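Local coordinates for valine-pyruvate aminotransferase (Salmonella typhimurium, PDB 3G7Q), which catalyses the pyridoxal 5'-phosphate-dependent transfer of an amino group between L-valine and pyruvate, a reaction involved in alanine biosynthesis, at residues 348-354 / 384-388; 323-327 / 406-410; 100-106 / 257-263; 221-227 / 245-251. One frame throughout, in Å; residues are numbered along the deposited sequence. Where two conformers were deposited one is given.

Contact 1 (348-354 / 384-388); sequences DLPITTE and THQCM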
# COMPACT_ATOMS: atom_id res chain seq x y z
N ASP A 348 12.20 14.53 -36.15
CA ASP A 348 12.94 15.75 -36.46
C ASP A 348 12.17 17.05 -36.12
O ASP A 348 12.49 18.11 -36.67
CB ASP A 348 13.42 15.76 -37.93
CG ASP A 348 14.26 14.55 -38.28
OD1 ASP A 348 15.06 14.09 -37.44
OD2 ASP A 348 14.08 14.04 -39.38
N LEU A 349 11.19 16.98 -35.22
CA LEU A 349 10.47 18.18 -34.77
C LEU A 349 11.51 19.24 -34.44
O LEU A 349 12.50 18.96 -33.74
CB LEU A 349 9.63 17.88 -33.52
CG LEU A 349 8.63 18.94 -33.05
CD1 LEU A 349 7.55 19.13 -34.11
CD2 LEU A 349 7.99 18.54 -31.70
N PRO A 350 11.34 20.48 -34.94
CA PRO A 350 12.37 21.50 -34.66
C PRO A 350 12.26 22.23 -33.32
O PRO A 350 12.93 23.25 -33.12
CB PRO A 350 12.21 22.48 -35.84
CG PRO A 350 10.82 22.36 -36.22
CD PRO A 350 10.31 20.99 -35.84
N ILE A 351 11.41 21.73 -32.43
CA ILE A 351 11.30 22.19 -31.07
C ILE A 351 11.23 20.92 -30.22
O ILE A 351 10.99 19.84 -30.77
CB ILE A 351 10.04 23.07 -30.77
CG1 ILE A 351 8.72 22.32 -30.95
CG2 ILE A 351 10.10 24.40 -31.59
CD1 ILE A 351 7.53 23.10 -30.40
N THR A 352 11.46 21.05 -28.92
CA THR A 352 11.32 19.87 -28.04
C THR A 352 9.87 19.61 -27.67
O THR A 352 9.03 20.50 -27.71
CB THR A 352 12.10 20.05 -26.74
OG1 THR A 352 11.47 21.07 -25.96
CG2 THR A 352 13.56 20.40 -27.00
N THR A 353 9.58 18.39 -27.24
CA THR A 353 8.22 18.08 -26.80
C THR A 353 7.96 18.64 -25.40
O THR A 353 6.80 18.69 -24.97
CB THR A 353 7.88 16.58 -26.95
OG1 THR A 353 8.88 15.79 -26.35
CG2 THR A 353 7.76 16.21 -28.45
N GLU A 354 9.01 19.07 -24.68
CA GLU A 354 8.78 19.84 -23.46
C GLU A 354 8.11 21.17 -23.85
O GLU A 354 7.15 21.63 -23.21
CB GLU A 354 10.08 20.10 -22.71
CG GLU A 354 10.66 18.86 -21.98
CD GLU A 354 11.38 17.83 -22.84
OE1 GLU A 354 11.80 18.08 -23.99
OE2 GLU A 354 11.52 16.71 -22.34
N THR A 384 14.76 11.54 -27.56
CA THR A 384 13.90 11.56 -26.37
C THR A 384 13.08 12.84 -26.27
O THR A 384 12.05 12.86 -25.62
CB THR A 384 14.69 11.35 -25.07
OG1 THR A 384 15.49 12.50 -24.75
CG2 THR A 384 15.58 10.09 -25.18
N HIS A 385 13.55 13.89 -26.93
CA HIS A 385 12.83 15.17 -26.93
C HIS A 385 11.91 15.35 -28.13
O HIS A 385 11.44 16.46 -28.40
CB HIS A 385 13.87 16.30 -26.88
CG HIS A 385 14.64 16.30 -25.60
ND1 HIS A 385 14.07 16.76 -24.43
CD2 HIS A 385 15.86 15.84 -25.28
CE1 HIS A 385 14.95 16.63 -23.45
NE2 HIS A 385 16.04 16.06 -23.93
N GLN A 386 11.64 14.27 -28.86
CA GLN A 386 10.77 14.34 -30.02
C GLN A 386 9.55 13.44 -29.88
O GLN A 386 8.79 13.31 -30.82
CB GLN A 386 11.56 13.91 -31.27
CG GLN A 386 12.73 14.81 -31.55
CD GLN A 386 13.62 14.36 -32.69
OE1 GLN A 386 13.34 13.40 -33.43
NE2 GLN A 386 14.73 15.07 -32.84
N CYS A 387 9.35 12.85 -28.69
CA CYS A 387 8.25 11.91 -28.47
C CYS A 387 7.30 12.38 -27.38
O CYS A 387 7.68 13.17 -26.51
CB CYS A 387 8.78 10.53 -28.08
SG CYS A 387 9.87 9.70 -29.25
N MSE A 388 6.07 11.88 -27.44
CA MSE A 388 5.08 12.10 -26.41
C MSE A 388 4.22 10.86 -26.25
O MSE A 388 4.02 10.11 -27.20
CB MSE A 388 4.15 13.26 -26.75
CG MSE A 388 4.87 14.60 -26.88
SE MSE A 388 3.65 16.12 -26.73
CE MSE A 388 3.74 15.84 -24.90
O HOH W 1 16.32 15.21 -35.32
O HOH W 2 10.23 15.06 -24.04

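Contact 2 (323-327 / 406-410); sequences RRYLS and LAEEI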
# COMPACT_ATOMS: atom_id res chain seq x y z
N ARG A 323 -4.28 9.93 -38.26
CA ARG A 323 -3.87 9.99 -39.67
C ARG A 323 -4.70 10.95 -40.54
O ARG A 323 -4.24 11.39 -41.61
CB ARG A 323 -3.83 8.58 -40.24
CG ARG A 323 -2.66 7.77 -39.66
CD ARG A 323 -1.37 8.20 -40.28
NE ARG A 323 -0.16 7.55 -39.71
CZ ARG A 323 0.85 8.15 -39.10
NH1 ARG A 323 0.90 9.47 -38.95
NH2 ARG A 323 1.87 7.39 -38.68
N ARG A 324 -5.90 11.33 -40.10
CA ARG A 324 -6.66 12.37 -40.82
C ARG A 324 -5.99 13.72 -40.67
O ARG A 324 -6.17 14.58 -41.51
CB ARG A 324 -8.09 12.46 -40.34
CG ARG A 324 -8.92 11.29 -40.87
CD ARG A 324 -10.39 11.49 -40.72
NE ARG A 324 -10.87 11.19 -39.40
CZ ARG A 324 -11.36 12.08 -38.53
NH1 ARG A 324 -11.48 13.38 -38.81
NH2 ARG A 324 -11.77 11.63 -37.36
N TYR A 325 -5.20 13.88 -39.61
CA TYR A 325 -4.54 15.18 -39.30
C TYR A 325 -3.05 15.21 -39.49
O TYR A 325 -2.49 16.30 -39.74
CB TYR A 325 -4.86 15.57 -37.85
CG TYR A 325 -6.30 15.94 -37.62
CD1 TYR A 325 -6.73 17.24 -37.84
CD2 TYR A 325 -7.26 14.98 -37.21
CE1 TYR A 325 -8.05 17.59 -37.66
CE2 TYR A 325 -8.58 15.33 -37.06
CZ TYR A 325 -8.96 16.65 -37.26
OH TYR A 325 -10.27 17.05 -37.09
N LEU A 326 -2.38 14.06 -39.32
CA LEU A 326 -0.92 13.99 -39.34
C LEU A 326 -0.43 12.78 -40.10
O LEU A 326 -0.81 11.67 -39.74
CB LEU A 326 -0.42 13.89 -37.89
CG LEU A 326 -0.55 15.13 -36.99
CD1 LEU A 326 -0.48 14.73 -35.48
CD2 LEU A 326 0.51 16.15 -37.32
N SER A 327 0.40 12.98 -41.12
CA SER A 327 1.00 11.85 -41.87
C SER A 327 2.31 11.43 -41.23
O SER A 327 2.73 12.01 -40.24
CB SER A 327 1.30 12.25 -43.31
OG SER A 327 2.45 13.06 -43.39
N LEU A 406 -3.21 19.32 -31.50
CA LEU A 406 -1.85 18.79 -31.68
C LEU A 406 -1.33 19.08 -33.08
O LEU A 406 -0.23 19.59 -33.25
CB LEU A 406 -1.80 17.28 -31.40
CG LEU A 406 -0.46 16.55 -31.68
CD1 LEU A 406 0.68 17.06 -30.81
CD2 LEU A 406 -0.61 14.99 -31.54
N ALA A 407 -2.10 18.73 -34.11
CA ALA A 407 -1.69 18.95 -35.48
C ALA A 407 -1.46 20.43 -35.75
O ALA A 407 -0.54 20.79 -36.49
CB ALA A 407 -2.71 18.34 -36.47
N GLU A 408 -2.30 21.29 -35.20
CA GLU A 408 -2.09 22.73 -35.38
C GLU A 408 -0.76 23.20 -34.77
O GLU A 408 -0.07 24.02 -35.36
CB GLU A 408 -3.24 23.53 -34.77
CG GLU A 408 -4.53 23.44 -35.57
CD GLU A 408 -5.72 24.05 -34.86
OE1 GLU A 408 -5.53 24.64 -33.80
OE2 GLU A 408 -6.84 23.96 -35.38
N GLU A 409 -0.41 22.67 -33.60
CA GLU A 409 0.83 23.04 -32.90
C GLU A 409 2.07 22.45 -33.59
O GLU A 409 3.10 23.10 -33.62
CB GLU A 409 0.74 22.66 -31.42
CG GLU A 409 -0.31 23.49 -30.68
CD GLU A 409 -0.14 24.98 -30.86
OE1 GLU A 409 1.01 25.50 -30.76
OE2 GLU A 409 -1.16 25.65 -31.13
N ILE A 410 1.96 21.23 -34.10
CA ILE A 410 3.04 20.63 -34.88
C ILE A 410 3.27 21.49 -36.14
O ILE A 410 4.40 21.85 -36.45
CB ILE A 410 2.75 19.17 -35.26
CG1 ILE A 410 2.74 18.24 -34.02
CG2 ILE A 410 3.76 18.64 -36.29
CD1 ILE A 410 4.02 18.16 -33.25

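Contact 3 (100-106 / 257-263); sequences NIALTNG and RCGIIIA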
# COMPACT_ATOMS: atom_id res chain seq x y z
N ASN A 100 5.23 -19.44 -4.51
CA ASN A 100 5.79 -18.67 -5.62
C ASN A 100 5.01 -17.39 -5.88
O ASN A 100 5.32 -16.68 -6.84
CB ASN A 100 5.76 -19.50 -6.90
CG ASN A 100 6.60 -20.74 -6.81
OD1 ASN A 100 6.08 -21.85 -6.83
ND2 ASN A 100 7.91 -20.56 -6.64
N ILE A 101 4.05 -17.04 -5.02
CA ILE A 101 3.22 -15.86 -5.25
C ILE A 101 3.15 -14.94 -4.03
O ILE A 101 3.01 -15.41 -2.89
CB ILE A 101 1.79 -16.28 -5.61
CG1 ILE A 101 1.80 -17.35 -6.74
CG2 ILE A 101 0.98 -15.07 -6.03
CD1 ILE A 101 0.39 -17.73 -7.23
N ALA A 102 3.29 -13.64 -4.28
CA ALA A 102 3.15 -12.60 -3.23
C ALA A 102 2.19 -11.54 -3.76
O ALA A 102 2.14 -11.28 -4.97
CB ALA A 102 4.51 -11.99 -2.90
N LEU A 103 1.40 -10.94 -2.88
CA LEU A 103 0.47 -9.90 -3.27
C LEU A 103 0.95 -8.57 -2.72
O LEU A 103 1.57 -8.54 -1.66
CB LEU A 103 -0.92 -10.20 -2.73
CG LEU A 103 -1.52 -11.57 -3.07
CD1 LEU A 103 -2.89 -11.70 -2.44
CD2 LEU A 103 -1.58 -11.74 -4.58
N THR A 104 0.68 -7.49 -3.44
CA THR A 104 1.07 -6.15 -3.02
C THR A 104 -0.11 -5.22 -3.31
O THR A 104 -1.11 -5.65 -3.86
CB THR A 104 2.28 -5.62 -3.81
OG1 THR A 104 1.90 -5.44 -5.18
CG2 THR A 104 3.51 -6.58 -3.70
N ASN A 105 0.09 -3.95 -2.98
CA ASN A 105 -0.87 -2.87 -3.19
C ASN A 105 -0.98 -2.45 -4.65
O ASN A 105 -1.86 -1.66 -5.01
CB ASN A 105 -0.40 -1.65 -2.37
CG ASN A 105 -1.51 -0.66 -2.09
OD1 ASN A 105 -1.38 0.54 -2.35
ND2 ASN A 105 -2.62 -1.16 -1.57
N GLY A 106 -0.08 -2.95 -5.49
CA GLY A 106 -0.06 -2.63 -6.91
C GLY A 106 1.32 -2.79 -7.53
O GLY A 106 2.29 -3.14 -6.85
N ARG A 257 -6.70 -2.63 -5.15
CA ARG A 257 -5.26 -2.43 -5.04
C ARG A 257 -4.70 -3.79 -4.91
O ARG A 257 -4.47 -4.25 -3.79
CB ARG A 257 -4.95 -1.57 -3.81
CG ARG A 257 -5.21 -0.09 -3.99
CD ARG A 257 -4.26 0.52 -5.01
NE ARG A 257 -4.36 1.97 -5.04
CZ ARG A 257 -5.33 2.66 -5.64
NH1 ARG A 257 -6.34 2.05 -6.24
NH2 ARG A 257 -5.31 4.00 -5.60
N CYS A 258 -4.50 -4.45 -6.05
CA CYS A 258 -4.02 -5.80 -6.02
C CYS A 258 -2.94 -6.15 -7.05
O CYS A 258 -3.24 -6.48 -8.20
CB CYS A 258 -5.20 -6.74 -6.15
SG CYS A 258 -4.76 -8.36 -5.67
N GLY A 259 -1.69 -6.03 -6.61
CA GLY A 259 -0.52 -6.39 -7.39
C GLY A 259 -0.13 -7.82 -7.06
O GLY A 259 -0.34 -8.30 -5.93
N ILE A 260 0.42 -8.53 -8.04
CA ILE A 260 0.79 -9.92 -7.88
C ILE A 260 2.22 -10.11 -8.33
O ILE A 260 2.59 -9.59 -9.38
CB ILE A 260 -0.13 -10.80 -8.75
CG1 ILE A 260 -1.58 -10.68 -8.29
CG2 ILE A 260 0.33 -12.25 -8.75
CD1 ILE A 260 -2.60 -11.15 -9.33
N ILE A 261 3.03 -10.84 -7.57
CA ILE A 261 4.41 -11.13 -7.97
C ILE A 261 4.56 -12.63 -8.02
O ILE A 261 4.20 -13.34 -7.06
CB ILE A 261 5.46 -10.57 -7.01
CG1 ILE A 261 5.40 -9.04 -6.97
CG2 ILE A 261 6.86 -11.01 -7.39
CD1 ILE A 261 6.23 -8.46 -5.81
N ILE A 262 5.11 -13.13 -9.12
CA ILE A 262 5.36 -14.57 -9.29
C ILE A 262 6.86 -14.73 -9.40
O ILE A 262 7.47 -14.11 -10.27
CB ILE A 262 4.60 -15.10 -10.52
CG1 ILE A 262 3.08 -14.91 -10.31
CG2 ILE A 262 4.89 -16.59 -10.76
CD1 ILE A 262 2.33 -14.90 -11.54
N ALA A 263 7.45 -15.55 -8.53
CA ALA A 263 8.90 -15.71 -8.48
C ALA A 263 9.27 -16.97 -7.74
O ALA A 263 8.39 -17.63 -7.18
CB ALA A 263 9.55 -14.48 -7.82

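Contact 4 (221-227 / 245-251); sequences AYGVPFP and CMSLSKL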
# COMPACT_ATOMS: atom_id res chain seq x y z
N ALA A 221 1.49 -6.20 -16.43
CA ALA A 221 0.24 -5.48 -16.09
C ALA A 221 -0.81 -5.47 -17.20
O ALA A 221 -2.01 -5.36 -16.90
CB ALA A 221 0.54 -4.03 -15.67
N TYR A 222 -0.38 -5.55 -18.47
CA TYR A 222 -1.30 -5.51 -19.59
C TYR A 222 -1.41 -6.80 -20.36
O TYR A 222 -2.21 -6.88 -21.29
CB TYR A 222 -0.87 -4.39 -20.58
CG TYR A 222 -0.97 -3.02 -19.99
CD1 TYR A 222 -2.18 -2.32 -20.00
CD2 TYR A 222 0.11 -2.41 -19.39
CE1 TYR A 222 -2.29 -1.08 -19.46
CE2 TYR A 222 0.01 -1.16 -18.85
CZ TYR A 222 -1.20 -0.51 -18.88
OH TYR A 222 -1.32 0.72 -18.35
N GLY A 223 -0.63 -7.81 -19.99
CA GLY A 223 -0.55 -9.02 -20.78
C GLY A 223 -1.49 -10.17 -20.41
O GLY A 223 -2.51 -9.98 -19.77
N VAL A 224 -1.12 -11.33 -20.90
CA VAL A 224 -1.84 -12.58 -20.76
C VAL A 224 -1.41 -13.26 -19.48
O VAL A 224 -0.24 -13.23 -19.16
CB VAL A 224 -1.49 -13.46 -22.01
CG1 VAL A 224 -1.63 -14.91 -21.74
CG2 VAL A 224 -2.30 -12.98 -23.22
N PRO A 225 -2.31 -13.99 -18.81
CA PRO A 225 -3.70 -14.30 -19.11
C PRO A 225 -4.73 -13.21 -18.78
O PRO A 225 -5.85 -13.32 -19.24
CB PRO A 225 -3.96 -15.57 -18.27
CG PRO A 225 -3.03 -15.45 -17.15
CD PRO A 225 -1.82 -14.77 -17.66
N PHE A 226 -4.36 -12.21 -17.97
CA PHE A 226 -5.24 -11.08 -17.67
C PHE A 226 -4.38 -9.85 -17.46
O PHE A 226 -3.35 -9.94 -16.82
CB PHE A 226 -6.13 -11.35 -16.45
CG PHE A 226 -5.37 -11.63 -15.20
CD1 PHE A 226 -4.99 -10.61 -14.36
CD2 PHE A 226 -5.04 -12.94 -14.87
CE1 PHE A 226 -4.26 -10.88 -13.21
CE2 PHE A 226 -4.33 -13.20 -13.73
CZ PHE A 226 -3.94 -12.18 -12.91
N PRO A 227 -4.83 -8.67 -17.92
CA PRO A 227 -6.10 -8.38 -18.61
C PRO A 227 -6.15 -8.67 -20.10
O PRO A 227 -7.21 -8.51 -20.71
CB PRO A 227 -6.27 -6.89 -18.34
CG PRO A 227 -4.87 -6.38 -18.41
CD PRO A 227 -4.05 -7.44 -17.71
N CYS A 245 5.34 -9.65 -12.71
CA CYS A 245 4.42 -8.77 -11.98
C CYS A 245 3.12 -8.66 -12.76
O CYS A 245 3.14 -8.35 -13.95
CB CYS A 245 5.02 -7.39 -11.77
SG CYS A 245 6.57 -7.48 -10.84
N MSE A 246 2.01 -8.91 -12.07
CA MSE A 246 0.68 -8.82 -12.66
C MSE A 246 -0.16 -7.90 -11.79
O MSE A 246 0.23 -7.55 -10.68
CB MSE A 246 0.06 -10.21 -12.81
CG MSE A 246 0.89 -11.16 -13.70
SE MSE A 246 -0.02 -12.86 -13.88
CE MSE A 246 -1.30 -12.08 -15.58
N SER A 247 -1.32 -7.52 -12.28
CA SER A 247 -2.15 -6.59 -11.55
C SER A 247 -3.59 -6.75 -11.94
O SER A 247 -3.90 -7.22 -13.02
CB SER A 247 -1.70 -5.16 -11.88
OG SER A 247 -2.52 -4.19 -11.24
N LEU A 248 -4.49 -6.38 -11.05
CA LEU A 248 -5.92 -6.40 -11.32
C LEU A 248 -6.43 -5.08 -11.92
O LEU A 248 -7.46 -5.06 -12.55
CB LEU A 248 -6.62 -6.65 -9.99
CG LEU A 248 -8.09 -6.99 -9.92
CD1 LEU A 248 -8.46 -8.16 -10.82
CD2 LEU A 248 -8.39 -7.31 -8.43
N SER A 249 -5.69 -4.00 -11.77
CA SER A 249 -6.22 -2.68 -12.13
C SER A 249 -6.61 -2.50 -13.58
O SER A 249 -7.67 -1.92 -13.87
CB SER A 249 -5.24 -1.57 -11.72
OG SER A 249 -4.12 -1.56 -12.56
N LYS A 250 -5.82 -3.05 -14.50
CA LYS A 250 -6.11 -2.85 -15.93
C LYS A 250 -7.26 -3.74 -16.43
O LYS A 250 -7.65 -3.66 -17.60
CB LYS A 250 -4.83 -2.94 -16.76
CG LYS A 250 -3.66 -2.09 -16.19
CD LYS A 250 -3.97 -0.59 -16.06
CE LYS A 250 -2.83 0.13 -15.34
NZ LYS A 250 -3.11 1.57 -15.24
N LEU A 251 -7.80 -4.58 -15.54
CA LEU A 251 -9.01 -5.33 -15.81
C LEU A 251 -10.22 -4.38 -15.74
O LEU A 251 -11.33 -4.77 -16.10
CB LEU A 251 -9.21 -6.44 -14.77
CG LEU A 251 -10.22 -7.53 -15.11
CD1 LEU A 251 -9.64 -8.45 -16.15
CD2 LEU A 251 -10.61 -8.34 -13.87
O HOH W 3 -3.69 -5.08 -14.83
O HOH W 4 -1.61 -8.41 -15.09

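Contact 1 (348-354 / 384-388)
The start of helix 353-362 is anchored here to the residues that lead into strand 387-391, which lies beside strand 341-345 in a mixed sheet. Thr352 is the N-cap of the helix; its OG1 accepts from Leu355 N.

Two direct hydrogen bonds hold the helix start. Thr353 N donates to His385 O (2.9 Å), and Thr353 OG1 donates to Cys387 O (2.9 Å). A third lies at the far end, where Asp348 N donates to Gln386 OE1 (3.2 Å). That OE1 also bonds Trp345 NE1.

His385 ND1 donates to Glu354 OE1 at 2.7 Å, a His-carboxylate hydrogen bond made near the plane of the ring. The His385 ring also stacks with His371.

Apolar packing joins Thr353 CB to CG of Met388, a selenomethionine, at 3.6 Å. Leu349 and Met388 both touch Leu356 of helix 353-362.

Water 1 links Asp348 OD1 to Gln386 NE2. Water 2 sits 2.8 Å from Thr353 OG1, 2.7 Å from Glu354 OE2 and 3.3 Å from Thr384 O.

Contact 2 (323-327 / 406-410)
Two leucines, an isoleucine, an alanine and a tyrosine make this small apolar contact, which buries 193 Å² in total. The backbones come nearest at Tyr325 and Ala407, with CA atoms 6.1 Å apart. Such closeness is possible because Ala407 presents just a methyl group.

Tyr325 has chi1 at m, and its CB meets Ala407 CB at 3.8 Å. Its ring runs on past Ala407 along helix 396-416, so that OH reaches Glu400 OE2 in a hydrogen bond.

Leu326 carries most of the packing. Its mt rotamer sets the isobutyl group against three partners: CG is 3.9 Å from Ala407 CB, CD1 is 4.0 Å from Leu406 CD2, and CD2 is 4.2 Å from Ile410 CG2. The tp rotamer of Leu406 brings CD2 to this contact; chi1 at m does so for Ile410 CG2 in the conformer given.

Arg323 points elsewhere. With chi1 and chi2 both m it folds back, and its NH1 donates to Leu326 O at 2.9 Å.

The contact thus joins the C-terminal end of the long helix 299-325 to helix 396-416. Helix 353-362 packs on the latter too, through Leu360 on Leu406 and Leu356 on Ile410.

Contact 3 (100-106 / 257-263)
This is an antiparallel strand pairing at one edge, within this chain, of the large mixed sheet. The axes of strands 101-104 and 259-262 come within 4.5 Å, with their directions at 156°.

Ala102 with Ile261 and Thr104 with Gly259 are the hydrogen-bonded pairs. Ala102 N to Ile261 O is 2.9 Å and Ile261 N to Ala102 O is 2.8 Å. Thr104 N to Gly259 O and Gly259 N to Thr104 O are both 2.8 Å. Beyond the strands, Ala263 N donates to Asn100 O (2.9 Å) and Asn100 ND2 to Ala263 O (3.0 Å).

Strand order 1-7-6-5-4-2-3, with strand 259-262 antiparallel to its neighbours, is the central sheet of fold type I pyridoxal phosphate enzymes. Ile101, Leu103, Ile260 and Ile262 face helix 77-92. Ala102, Thr104 and Ile261 face helices 107-118 and 265-278.

Gly259 has no room for a side chain: an ideal CB would sit 2.3 Å from Thr104 OG1. At the strand end, Thr104 OG1 donates to Gly106 O (2.9 Å), and Gly106 is the N-cap of helix 107-118.

Contact 4 (221-227 / 245-251)
The cofactor site is the likely setting. Residues 247-250 read Ser-Leu-Ser-Lys, the family pattern whose lysine in relatives forms the Schiff base with pyridoxal phosphate. Lys250 probably does so here; in this model its NZ bonds Gly39 O.

Lys250 lies along Tyr222. Its CG is 4.2 Å from the ring centroid, an off-centre CH-pi contact, and its CE is 3.4 Å from Tyr222 OH.

Two cis peptides, before Pro225 and Pro227, shape the loop. Between them Phe226 meets Met246, a selenomethionine. Met246 CE stands 3.7 Å above the centroid of the Phe226 ring, a CH-pi contact, and also touches Pro225 CD at 3.4 Å.

Water joins the backbones. Water 3 donates to Ala221 O (2.7 Å) and Ser247 O (2.8 Å) and accepts from Lys250 N (3.0 Å). Ser247 OG accepts from Ser249 N (3.2 Å), an ST turn.

The loop follows strand 216-219 and packs on the end of strand 242-247. Phe226 touches Met290 of helix 285-295 and Leu299 and Ser303 of helix 299-325.

The four contacts form two pairs. Contacts 3 and 4 have centres 11 Å apart and share the large sheet. Strand 259-262 pairs with strand 242-247 through probable hydrogen bonds, Ile260 N to Met246 O (2.8 Å) and Leu248 N to Cys258 O (3.1 Å). Strand 259-262 of contact 3 thus lies beside the strand that leads to Lys250, the probable cofactor lysine in contact 4. Contacts 1 and 2 lie 14 Å apart between centres and meet where Leu349 CD1 packs on Ile410 CD1 at 3.8 Å. The two pairs do not touch: the nearest atoms of contacts 1 and 4 are about 14 Å apart, and those of contacts 2 and 4 about 19 Å.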